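Local coordinates for protein Beta/alpha-amylase (Paenibacillus polymyxa, PDB 3VOC) that removes successive maltose units from the non-reducing ends of alpha-1,4-glucans, this chain being the family 14 beta-amylase part of a longer secreted precursor, at residues 183-197 with 239-251. Residues are numbered along the deposited sequence; the frame is centred on the assembly and turned at random.
Sequences FQAYTETAKNAFRTA and SAYGKDFLSWYQS
One face of the Trp248 indole is covered by Phe194, whose CB stands 3.6 Å from the centroid of the six-membered ring and only 3° off its normal, a CH-pi contact; Ala185 CB meets the indole edge in plane. With CG anti to the backbone N, Trp248 reaches into a hole formed by Ala190, Ala193, Phe194 and Ala197, where its CD1 lies 3.5 Å from Ala197 CB. Conversely, Phe194 is a knob among Tyr241, Asp244, Phe245 and Trp248. Phe245 turns its edge to two faces: that of Phe194 (planes at 84°) and that of Phe183, with centroids 5.2 Å apart. The Phe183 edge in turn meets the face of Tyr249, its CD2 3.6 Å from Tyr249 CE2. Replacing Trp248 by a leucine would probably leave Phe194 CB without its ring face and the hole poorly filled. Tyr249 OH accepts a bent bond from Gln184 N (2.9 Å) and donates to Ala299 O. Helix 240-268 thus begins against helix 188-202 and its lead-in loop 183-187, the axes of 188-197 and 240-251 lying at 116°; Asp244 salt-bridges Lys201 and hydrogen-bonds Tyr202. The contact belongs to the excursion between the fourth and fifth strands, 153-156 and 275-279, of the TIM barrel.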
loop_
_atom_site.group_PDB
_atom_site.type_symbol
_atom_site.label_atom_id
_atom_site.label_comp_id
_atom_site.label_asym_id
_atom_site.label_seq_id
_atom_site.Cartn_x
_atom_site.Cartn_y
_atom_site.Cartn_z
ATOM N N PHE A 183 4.965 16.391 -3.040
ATOM C CA PHE A 183 5.333 15.627 -4.240
ATOM C C PHE A 183 6.731 15.013 -4.079
ATOM O O PHE A 183 7.582 15.578 -3.403
ATOM C CB PHE A 183 5.270 16.504 -5.507
ATOM C CG PHE A 183 3.873 16.907 -5.905
ATOM C CD1 PHE A 183 3.515 18.245 -5.961
ATOM C CD2 PHE A 183 2.924 15.954 -6.248
ATOM C CE1 PHE A 183 2.224 18.628 -6.322
ATOM C CE2 PHE A 183 1.616 16.330 -6.619
ATOM C CZ PHE A 183 1.271 17.668 -6.660
ATOM N N GLN A 184 6.954 13.868 -4.721
ATOM C CA GLN A 184 8.121 13.021 -4.465
ATOM C C GLN A 184 8.861 12.690 -5.757
ATOM O O GLN A 184 9.302 11.546 -5.975
ATOM C CB GLN A 184 7.662 11.732 -3.767
ATOM C CG GLN A 184 6.968 11.964 -2.415
ATOM C CD GLN A 184 7.929 12.517 -1.369
ATOM O OE1 GLN A 184 9.085 12.107 -1.312
ATOM N NE2 GLN A 184 7.451 13.450 -0.534
ATOM N N ALA A 185 8.989 13.696 -6.626
ATOM C CA ALA A 185 9.570 13.496 -7.942
ATOM C C ALA A 185 10.787 14.387 -8.148
ATOM O O ALA A 185 11.019 14.874 -9.261
ATOM C CB ALA A 185 8.510 13.767 -9.037
ATOM N N TYR A 186 11.581 14.574 -7.085
ATOM C CA TYR A 186 12.677 15.557 -7.128
ATOM C C TYR A 186 14.073 14.995 -7.235
ATOM O O TYR A 186 15.048 15.756 -7.313
ATOM C CB TYR A 186 12.531 16.622 -6.026
ATOM C CG TYR A 186 11.210 17.328 -6.202
ATOM C CD1 TYR A 186 11.113 18.522 -6.936
ATOM C CD2 TYR A 186 10.040 16.757 -5.725
ATOM C CE1 TYR A 186 9.862 19.144 -7.138
ATOM C CE2 TYR A 186 8.807 17.357 -5.919
ATOM C CZ TYR A 186 8.718 18.550 -6.630
ATOM O OH TYR A 186 7.475 19.140 -6.797
ATOM N N THR A 187 14.186 13.668 -7.289
ATOM C CA THR A 187 15.470 13.072 -7.672
ATOM C C THR A 187 15.776 13.480 -9.109
ATOM O O THR A 187 14.862 13.804 -9.886
ATOM C CB THR A 187 15.478 11.533 -7.590
ATOM O OG1 THR A 187 14.360 11.002 -8.316
ATOM C CG2 THR A 187 15.420 11.068 -6.129
ATOM N N GLU A 188 17.054 13.489 -9.466
ATOM C CA GLU A 188 17.416 13.756 -10.852
ATOM C C GLU A 188 16.774 12.734 -11.778
ATOM O O GLU A 188 16.323 13.090 -12.869
ATOM C CB GLU A 188 18.928 13.798 -11.039
ATOM C CG GLU A 188 19.591 14.990 -10.329
ATOM C CD GLU A 188 18.952 16.322 -10.709
ATOM O OE1 GLU A 188 18.759 16.590 -11.914
ATOM O OE2 GLU A 188 18.634 17.107 -9.794
ATOM N N THR A 189 16.711 11.484 -11.310
ATOM C CA THR A 189 16.147 10.364 -12.071
ATOM C C THR A 189 14.673 10.613 -12.366
ATOM O O THR A 189 14.231 10.431 -13.495
ATOM C CB THR A 189 16.343 9.026 -11.328
ATOM O OG1 THR A 189 17.746 8.736 -11.266
ATOM C CG2 THR A 189 15.618 7.866 -12.032
ATOM N N ALA A 190 13.937 11.055 -11.356
ATOM C CA ALA A 190 12.514 11.383 -11.526
ATOM C C ALA A 190 12.335 12.582 -12.449
ATOM O O ALA A 190 11.494 12.553 -13.353
ATOM C CB ALA A 190 11.847 11.629 -10.175
ATOM N N LYS A 191 13.138 13.627 -12.236
ATOM C CA LYS A 191 13.037 14.822 -13.074
ATOM C C LYS A 191 13.339 14.485 -14.531
ATOM O O LYS A 191 12.625 14.929 -15.431
ATOM C CB LYS A 191 13.936 15.948 -12.567
ATOM C CG LYS A 191 13.453 16.551 -11.235
ATOM C CD LYS A 191 14.224 17.795 -10.831
ATOM C CE LYS A 191 15.678 17.508 -10.594
ATOM N NZ LYS A 191 16.432 18.705 -10.043
ATOM N N ASN A 192 14.367 13.674 -14.752
ATOM C CA ASN A 192 14.707 13.245 -16.105
ATOM C C ASN A 192 13.672 12.308 -16.729
ATOM O O ASN A 192 13.399 12.374 -17.934
ATOM C CB ASN A 192 16.114 12.657 -16.130
ATOM C CG ASN A 192 17.184 13.751 -16.178
ATOM O OD1 ASN A 192 16.968 14.821 -16.768
ATOM N ND2 ASN A 192 18.333 13.491 -15.574
ATOM N N ALA A 193 13.067 11.459 -15.907
ATOM C CA ALA A 193 12.014 10.578 -16.392
ATOM C C ALA A 193 10.803 11.391 -16.848
ATOM O O ALA A 193 10.189 11.067 -17.858
ATOM C CB ALA A 193 11.615 9.563 -15.326
ATOM N N PHE A 194 10.470 12.452 -16.110
ATOM C CA PHE A 194 9.374 13.341 -16.522
ATOM C C PHE A 194 9.723 14.081 -17.817
ATOM O O PHE A 194 8.886 14.179 -18.714
ATOM C CB PHE A 194 9.012 14.332 -15.393
ATOM C CG PHE A 194 7.875 15.304 -15.733
ATOM C CD1 PHE A 194 6.657 14.846 -16.248
ATOM C CD2 PHE A 194 8.024 16.678 -15.496
ATOM C CE1 PHE A 194 5.615 15.734 -16.531
ATOM C CE2 PHE A 194 6.975 17.590 -15.772
ATOM C CZ PHE A 194 5.773 17.115 -16.290
ATOM N N ARG A 195 10.952 14.599 -17.917
ATOM C CA ARG A 195 11.385 15.270 -19.149
ATOM C C ARG A 195 11.281 14.309 -20.342
ATOM O O ARG A 195 10.703 14.645 -21.387
ATOM C CB ARG A 195 12.831 15.790 -19.010
ATOM C CG ARG A 195 12.967 16.960 -18.075
ATOM C CD ARG A 195 14.413 17.212 -17.651
ATOM N NE ARG A 195 14.405 18.179 -16.555
ATOM C CZ ARG A 195 15.262 18.210 -15.540
ATOM N NH1 ARG A 195 16.242 17.312 -15.454
ATOM N NH2 ARG A 195 15.122 19.150 -14.603
ATOM N N THR A 196 11.840 13.113 -20.178
ATOM C CA THR A 196 11.818 12.093 -21.225
ATOM C C THR A 196 10.378 11.722 -21.595
ATOM O O THR A 196 10.036 11.619 -22.785
ATOM C CB THR A 196 12.634 10.847 -20.813
ATOM O OG1 THR A 196 13.949 11.253 -20.449
ATOM C CG2 THR A 196 12.743 9.848 -21.957
ATOM N N ALA A 197 9.531 11.544 -20.587
ATOM C CA ALA A 197 8.120 11.245 -20.835
ATOM C C ALA A 197 7.443 12.347 -21.667
ATOM O O ALA A 197 6.626 12.050 -22.560
ATOM C CB ALA A 197 7.374 11.036 -19.519
ATOM N N SER A 239 -3.989 23.501 -15.325
ATOM C CA SER A 239 -3.196 23.769 -16.526
ATOM C C SER A 239 -2.877 22.479 -17.280
ATOM O O SER A 239 -2.863 21.390 -16.700
ATOM C CB SER A 239 -1.893 24.501 -16.179
ATOM O OG SER A 239 -1.007 23.658 -15.457
ATOM N N ALA A 240 -2.611 22.619 -18.573
ATOM C CA ALA A 240 -2.130 21.500 -19.369
ATOM C C ALA A 240 -0.877 20.920 -18.703
ATOM O O ALA A 240 -0.758 19.703 -18.555
ATOM C CB ALA A 240 -1.856 21.930 -20.811
ATOM N N TYR A 241 0.025 21.794 -18.256
ATOM C CA TYR A 241 1.257 21.333 -17.608
ATOM C C TYR A 241 0.946 20.497 -16.362
ATOM O O TYR A 241 1.496 19.409 -16.173
ATOM C CB TYR A 241 2.157 22.516 -17.222
ATOM C CG TYR A 241 3.106 22.168 -16.087
ATOM C CD1 TYR A 241 4.261 21.407 -16.321
ATOM C CD2 TYR A 241 2.847 22.594 -14.781
ATOM C CE1 TYR A 241 5.129 21.060 -15.263
ATOM C CE2 TYR A 241 3.705 22.251 -13.720
ATOM C CZ TYR A 241 4.832 21.485 -13.968
ATOM O OH TYR A 241 5.670 21.175 -12.911
ATOM N N GLY A 242 0.077 21.025 -15.508
ATOM C CA GLY A 242 -0.263 20.363 -14.246
ATOM C C GLY A 242 -0.916 19.007 -14.449
ATOM O O GLY A 242 -0.622 18.051 -13.715
ATOM N N LYS A 243 -1.788 18.918 -15.454
ATOM C CA LYS A 243 -2.411 17.650 -15.808
ATOM C C LYS A 243 -1.393 16.662 -16.352
ATOM O O LYS A 243 -1.439 15.496 -16.007
ATOM C CB LYS A 243 -3.562 17.831 -16.811
ATOM C CG LYS A 243 -4.809 18.492 -16.216
ATOM C CD LYS A 243 -5.827 18.862 -17.309
ATOM C CE LYS A 243 -7.248 18.965 -16.736
ATOM N NZ LYS A 243 -7.325 19.839 -15.521
ATOM N N ASP A 244 -0.488 17.128 -17.211
ATOM C CA ASP A 244 0.601 16.279 -17.683
ATOM C C ASP A 244 1.480 15.785 -16.532
ATOM O O ASP A 244 1.870 14.617 -16.508
ATOM C CB ASP A 244 1.464 17.002 -18.733
ATOM C CG ASP A 244 1.013 16.719 -20.153
ATOM O OD1 ASP A 244 0.581 15.582 -20.436
ATOM O OD2 ASP A 244 1.113 17.622 -21.008
ATOM N N PHE A 245 1.821 16.675 -15.598
ATOM C CA PHE A 245 2.648 16.257 -14.470
ATOM C C PHE A 245 1.931 15.191 -13.618
ATOM O O PHE A 245 2.511 14.144 -13.308
ATOM C CB PHE A 245 3.085 17.426 -13.567
ATOM C CG PHE A 245 3.691 16.955 -12.272
ATOM C CD1 PHE A 245 4.941 16.334 -12.270
ATOM C CD2 PHE A 245 2.993 17.070 -11.074
ATOM C CE1 PHE A 245 5.498 15.847 -11.100
ATOM C CE2 PHE A 245 3.548 16.590 -9.890
ATOM C CZ PHE A 245 4.818 15.974 -9.911
ATOM N N LEU A 246 0.684 15.467 -13.237
ATOM C CA LEU A 246 -0.050 14.561 -12.355
ATOM C C LEU A 246 -0.341 13.237 -13.019
ATOM O O LEU A 246 -0.283 12.203 -12.364
ATOM C CB LEU A 246 -1.366 15.193 -11.884
ATOM C CG LEU A 246 -1.270 16.239 -10.782
ATOM C CD1 LEU A 246 -2.657 16.766 -10.460
ATOM C CD2 LEU A 246 -0.606 15.659 -9.529
ATOM N N SER A 247 -0.678 13.266 -14.314
ATOM C CA SER A 247 -0.896 12.020 -15.061
ATOM C C SER A 247 0.377 11.178 -15.114
ATOM O O SER A 247 0.336 9.952 -14.900
ATOM C CB SER A 247 -1.411 12.308 -16.476
ATOM O OG SER A 247 -1.660 11.098 -17.163
ATOM N N TRP A 248 1.508 11.830 -15.398
ATOM C CA TRP A 248 2.791 11.126 -15.430
ATOM C C TRP A 248 3.156 10.569 -14.041
ATOM O O TRP A 248 3.608 9.433 -13.902
ATOM C CB TRP A 248 3.928 12.039 -15.936
ATOM C CG TRP A 248 5.282 11.427 -15.634
ATOM C CD1 TRP A 248 5.919 10.442 -16.352
ATOM C CD2 TRP A 248 6.128 11.720 -14.513
ATOM N NE1 TRP A 248 7.117 10.121 -15.751
ATOM C CE2 TRP A 248 7.272 10.894 -14.625
ATOM C CE3 TRP A 248 6.033 12.611 -13.424
ATOM C CZ2 TRP A 248 8.311 10.919 -13.689
ATOM C CZ3 TRP A 248 7.064 12.636 -12.494
ATOM C CH2 TRP A 248 8.201 11.803 -12.643
ATOM N N TYR A 249 2.961 11.400 -13.027
ATOM C CA TYR A 249 3.281 11.063 -11.642
ATOM C C TYR A 249 2.532 9.779 -11.255
ATOM O O TYR A 249 3.131 8.832 -10.721
ATOM C CB TYR A 249 2.863 12.242 -10.776
ATOM C CG TYR A 249 3.325 12.244 -9.335
ATOM C CD1 TYR A 249 4.686 12.161 -9.000
ATOM C CD2 TYR A 249 2.393 12.386 -8.299
ATOM C CE1 TYR A 249 5.093 12.219 -7.649
ATOM C CE2 TYR A 249 2.788 12.432 -6.965
ATOM C CZ TYR A 249 4.134 12.347 -6.644
ATOM O OH TYR A 249 4.501 12.373 -5.306
ATOM N N GLN A 250 1.239 9.737 -11.575
ATOM C CA GLN A 250 0.431 8.530 -11.368
ATOM C C GLN A 250 0.887 7.363 -12.247
ATOM O O GLN A 250 0.954 6.221 -11.758
ATOM C CB GLN A 250 -1.068 8.797 -11.562
ATOM C CG GLN A 250 -1.920 7.520 -11.363
ATOM C CD GLN A 250 -3.409 7.783 -11.286
ATOM O OE1 GLN A 250 -3.856 8.693 -10.587
ATOM N NE2 GLN A 250 -4.194 6.967 -12.000
ATOM N N SER A 251 1.218 7.639 -13.518
ATOM C CA SER A 251 1.649 6.570 -14.456
ATOM C C SER A 251 2.864 5.752 -13.975
ATOM O O SER A 251 2.965 4.544 -14.264
ATOM C CB SER A 251 1.898 7.112 -15.880
ATOM O OG SER A 251 3.166 7.762 -15.972
#